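Local coordinates for FKBP-type peptidyl-prolyl cis-trans isomerase fkpA (Escherichia coli, PDB 1Q6H) that catalyses the cis-trans isomerisation of peptidyl-prolyl bonds in the periplasm and also acts as a folding chaperone, at the interface of chains A and B. Numbering follows the deposited sequence. Chains: chain A/B, FKBP-type peptidyl-prolyl cis-trans isomerase fkpA.

Contact 1: the interface of chains A and B. Residues chain A 27-28, 31, 58, 62; chain B 31, 34-35, 54, 58.
Helices 19-43 and 51-62 of the N-terminal helical domain that precedes the FKBP isomerase domain meet here, chain against chain, in an apolar helix-to-helix core. The selenomethionine B:Met35 lies against A:Phe62, A:Val58 and A:Leu31. Its methyl CE sits over one face of the A:Phe62 ring, toward the rim, 3.9 Å from the ring centroid. A bend at the last torsion (chi3 54°) turns CE back to that face, and CB of the same residue touches A:Phe62 CE1 at 3.7 Å. The selenium SE meets the A:Val58 methyl CG1 at 3.8 Å. A:Leu31 and B:Met35 run alongside each other, antiparallel, with A:Leu31 CD1 against B:Met35 CG. The other methyl of A:Leu31, CD2, reaches B:Tyr34 CE2 at the ring and also B:Leu31 CD1. B:Leu54 spans two contacts with its forked end. CD2 touches A:Phe62 CZ at 3.6 Å, while CD1 lies 3.7 Å from A:Gly28 CA. With no side chain at A:Gly28, the helix 51-62 of chain B comes close to the backbone there. B:Val58 CG2, the branch set anti to the carbonyl carbon and beside the backbone N, lies 3.5 Å from A:Gly28 CA. The patch thus lies where the first two helices of one chain pack on the same two helices of the other, apart from the C-terminal isomerase domains.

Contact 2: the interface of chains A and B. Residues chain A 53, 56-57, 60, 65-67; chain B 16, 25.
This is a two-fold symmetric helix-to-helix interface of the deposited dimer of an FKBP-family protein, and it probably helps to hold the two chains together; here a tyrosine of one chain plugs into the other. B:Tyr25, on helix 19-43, lies along one side of helix 51-62 of chain A and against the loop that follows it. Its phenol OH gives a hydrogen bond to the A:Asp60 carboxylate oxygen OD2 at 2.6 Å. OD2 accepts with its anti lone pair, the one away from the other oxygen. The same OH accepts from the backbone N of A:Lys67 at 2.8 Å, nearly straight at 165°. These two bonds grip the hydroxyl and fix the far end of the ring. CG stands anti to the backbone N (chi1 -172°), which carries the ring out toward chain A. One face of the ring is covered at its centre by A:Gly57 CA, 3.7 Å from the centroid. The opposite face meets B:Phe16 CZ of its own chain, which sits toward the rim. A:Gln53 OE1, the side-chain amide oxygen, lies in the plane at the edge of the B:Phe16 ring, 3.4 Å from CE1. Within chain A, NZ of A:Lys67 makes a long salt bridge to A:Asp60 OD2 at 3.3 Å, from above the carboxylate plane, and may help to keep that acceptor negatively charged. The carbons CB and CG of A:Lys67 pack beside the phenol.

Contact 1: the interface of chains A and B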
# COMPACT_ATOMS: atom_id res chain seq x y z
N LEU A 27 -20.55 -1.73 1.12
CA LEU A 27 -19.24 -1.74 1.72
C LEU A 27 -18.75 -3.17 2.01
O LEU A 27 -17.61 -3.57 1.71
CB LEU A 27 -19.29 -0.95 3.01
CG LEU A 27 -18.02 -0.15 3.11
CD1 LEU A 27 -18.30 1.16 3.80
CD2 LEU A 27 -16.98 -0.98 3.84
N GLY A 28 -19.64 -3.96 2.57
CA GLY A 28 -19.31 -5.35 2.87
C GLY A 28 -19.04 -6.09 1.57
O GLY A 28 -18.06 -6.83 1.47
N LEU A 31 -15.72 -5.27 0.15
CA LEU A 31 -14.70 -5.96 0.94
C LEU A 31 -14.64 -7.45 0.69
O LEU A 31 -13.57 -8.03 0.59
CB LEU A 31 -14.91 -5.68 2.42
CG LEU A 31 -14.62 -4.22 2.80
CD1 LEU A 31 -15.15 -3.87 4.18
CD2 LEU A 31 -13.14 -3.91 2.74
N VAL A 58 -13.78 -13.49 10.19
CA VAL A 58 -14.46 -12.21 10.04
C VAL A 58 -15.51 -12.05 11.12
O VAL A 58 -15.56 -11.03 11.83
CB VAL A 58 -15.15 -12.06 8.67
CG1 VAL A 58 -15.87 -10.71 8.60
CG2 VAL A 58 -14.15 -12.23 7.53
N PHE A 62 -15.38 -9.45 14.27
CA PHE A 62 -16.36 -8.38 14.19
C PHE A 62 -17.15 -8.34 15.51
O PHE A 62 -17.68 -7.30 15.92
CB PHE A 62 -17.27 -8.63 13.00
CG PHE A 62 -18.04 -7.44 12.56
CD1 PHE A 62 -17.39 -6.26 12.21
CD2 PHE A 62 -19.42 -7.48 12.49
CE1 PHE A 62 -18.11 -5.16 11.80
CE2 PHE A 62 -20.15 -6.37 12.07
CZ PHE A 62 -19.49 -5.21 11.73
N LEU B 31 -9.86 -8.76 8.57
CA LEU B 31 -10.87 -8.02 7.86
C LEU B 31 -11.91 -7.58 8.86
O LEU B 31 -12.37 -6.44 8.84
CB LEU B 31 -11.53 -8.88 6.79
CG LEU B 31 -12.74 -8.21 6.13
CD1 LEU B 31 -12.32 -6.93 5.43
CD2 LEU B 31 -13.35 -9.17 5.15
N TYR B 34 -10.73 -4.61 10.71
CA TYR B 34 -10.74 -3.45 9.84
C TYR B 34 -12.14 -2.81 9.77
O TYR B 34 -12.30 -1.60 9.85
CB TYR B 34 -10.24 -3.82 8.45
CG TYR B 34 -10.37 -2.71 7.44
CD1 TYR B 34 -9.39 -1.75 7.30
CD2 TYR B 34 -11.51 -2.61 6.66
CE1 TYR B 34 -9.55 -0.72 6.39
CE2 TYR B 34 -11.67 -1.62 5.76
CZ TYR B 34 -10.70 -0.67 5.63
OH TYR B 34 -10.90 0.32 4.70
N MSE B 35 -13.15 -3.65 9.65
CA MSE B 35 -14.50 -3.17 9.59
C MSE B 35 -14.91 -2.47 10.90
O MSE B 35 -15.50 -1.40 10.89
CB MSE B 35 -15.46 -4.36 9.30
CG MSE B 35 -15.23 -5.09 7.95
SE MSE B 35 -15.82 -6.99 7.86
CE MSE B 35 -17.67 -6.74 8.42
N LEU B 54 -23.69 -4.96 6.83
CA LEU B 54 -22.28 -4.96 6.50
C LEU B 54 -21.74 -6.40 6.42
O LEU B 54 -21.07 -6.80 5.45
CB LEU B 54 -21.53 -4.15 7.55
CG LEU B 54 -20.03 -4.13 7.43
CD1 LEU B 54 -19.63 -3.51 6.12
CD2 LEU B 54 -19.42 -3.35 8.59
N VAL B 58 -20.44 -8.88 3.01
CA VAL B 58 -19.19 -9.63 3.02
C VAL B 58 -19.48 -11.10 2.71
O VAL B 58 -18.90 -11.67 1.79
CB VAL B 58 -18.45 -9.51 4.34
CG1 VAL B 58 -17.22 -10.48 4.33
CG2 VAL B 58 -18.02 -8.06 4.61

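Contact 2: the interface of chains A and B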
# COMPACT_ATOMS: atom_id res chain seq x y z
N GLN A 53 -13.22 -21.01 7.41
CA GLN A 53 -12.46 -20.44 8.48
C GLN A 53 -12.29 -18.96 8.21
O GLN A 53 -12.23 -18.17 9.13
CB GLN A 53 -11.09 -21.12 8.56
CG GLN A 53 -11.13 -22.51 9.11
CD GLN A 53 -11.45 -22.57 10.59
OE1 GLN A 53 -11.39 -21.56 11.30
NE2 GLN A 53 -11.76 -23.78 11.08
N ALA A 56 -15.38 -17.37 9.42
CA ALA A 56 -15.45 -17.47 10.89
C ALA A 56 -14.53 -16.40 11.54
O ALA A 56 -14.90 -15.76 12.50
CB ALA A 56 -15.05 -18.84 11.33
N GLY A 57 -13.35 -16.18 10.98
CA GLY A 57 -12.50 -15.12 11.46
C GLY A 57 -13.15 -13.75 11.33
O GLY A 57 -13.09 -12.92 12.24
N ASP A 60 -16.03 -13.70 14.05
CA ASP A 60 -15.51 -13.70 15.42
C ASP A 60 -14.85 -12.33 15.75
O ASP A 60 -15.14 -11.72 16.78
CB ASP A 60 -14.50 -14.85 15.63
CG ASP A 60 -15.12 -16.23 15.57
OD1 ASP A 60 -16.36 -16.34 15.60
OD2 ASP A 60 -14.44 -17.28 15.50
N LYS A 65 -14.51 -11.41 19.44
CA LYS A 65 -14.27 -12.73 20.00
C LYS A 65 -13.31 -13.56 19.15
O LYS A 65 -13.38 -14.79 19.10
CB LYS A 65 -15.58 -13.45 20.26
CG LYS A 65 -16.41 -12.73 21.29
CD LYS A 65 -17.61 -13.55 21.72
CE LYS A 65 -18.61 -12.72 22.49
NZ LYS A 65 -19.35 -13.63 23.39
N SER A 66 -12.37 -12.89 18.53
CA SER A 66 -11.40 -13.60 17.72
C SER A 66 -10.61 -14.64 18.53
O SER A 66 -10.14 -14.36 19.64
CB SER A 66 -10.41 -12.63 17.15
OG SER A 66 -9.37 -13.37 16.50
N LYS A 67 -10.46 -15.83 17.95
CA LYS A 67 -9.70 -16.90 18.58
C LYS A 67 -8.21 -16.59 18.52
O LYS A 67 -7.40 -17.24 19.16
CB LYS A 67 -9.97 -18.25 17.89
CG LYS A 67 -11.36 -18.78 18.16
CD LYS A 67 -11.72 -19.97 17.25
CE LYS A 67 -13.03 -20.63 17.69
NZ LYS A 67 -14.16 -19.65 17.72
N PHE B 16 -6.93 -25.08 15.26
CA PHE B 16 -6.66 -25.10 13.83
C PHE B 16 -5.81 -26.30 13.43
O PHE B 16 -4.73 -26.51 13.96
CB PHE B 16 -5.99 -23.82 13.39
CG PHE B 16 -6.79 -22.61 13.73
CD1 PHE B 16 -7.98 -22.36 13.08
CD2 PHE B 16 -6.38 -21.75 14.72
CE1 PHE B 16 -8.72 -21.23 13.38
CE2 PHE B 16 -7.12 -20.65 15.03
CZ PHE B 16 -8.29 -20.39 14.36
N TYR B 25 -8.24 -17.95 8.87
CA TYR B 25 -8.91 -17.36 10.01
C TYR B 25 -8.27 -16.01 10.33
O TYR B 25 -8.96 -15.04 10.56
CB TYR B 25 -8.85 -18.28 11.21
CG TYR B 25 -9.69 -17.83 12.38
CD1 TYR B 25 -9.19 -16.90 13.29
CD2 TYR B 25 -10.97 -18.34 12.59
CE1 TYR B 25 -9.96 -16.48 14.38
CE2 TYR B 25 -11.73 -17.94 13.68
CZ TYR B 25 -11.21 -17.01 14.58
OH TYR B 25 -11.95 -16.58 15.66

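Contact 1 and contact 2 lie about 14 Å apart, between the centres of their C-alpha atoms. Both use helix 51-62 of chain A and helix 19-43 of chain B. In chain A contact 2 takes residues 53, 56, 57 and 60 of helix 51-62, and contact 1 takes 58 and 62, so the two interleave toward the helix end. Contact 1 supplies apolar burial; contact 2 adds directed polar bonds, and brings in the loop after the helix and the N-terminal stretch of chain B. By the two-fold symmetry each occurs twice. Together they probably help to hold the N-terminal regions as a dimer, with the isomerase domains carried far apart.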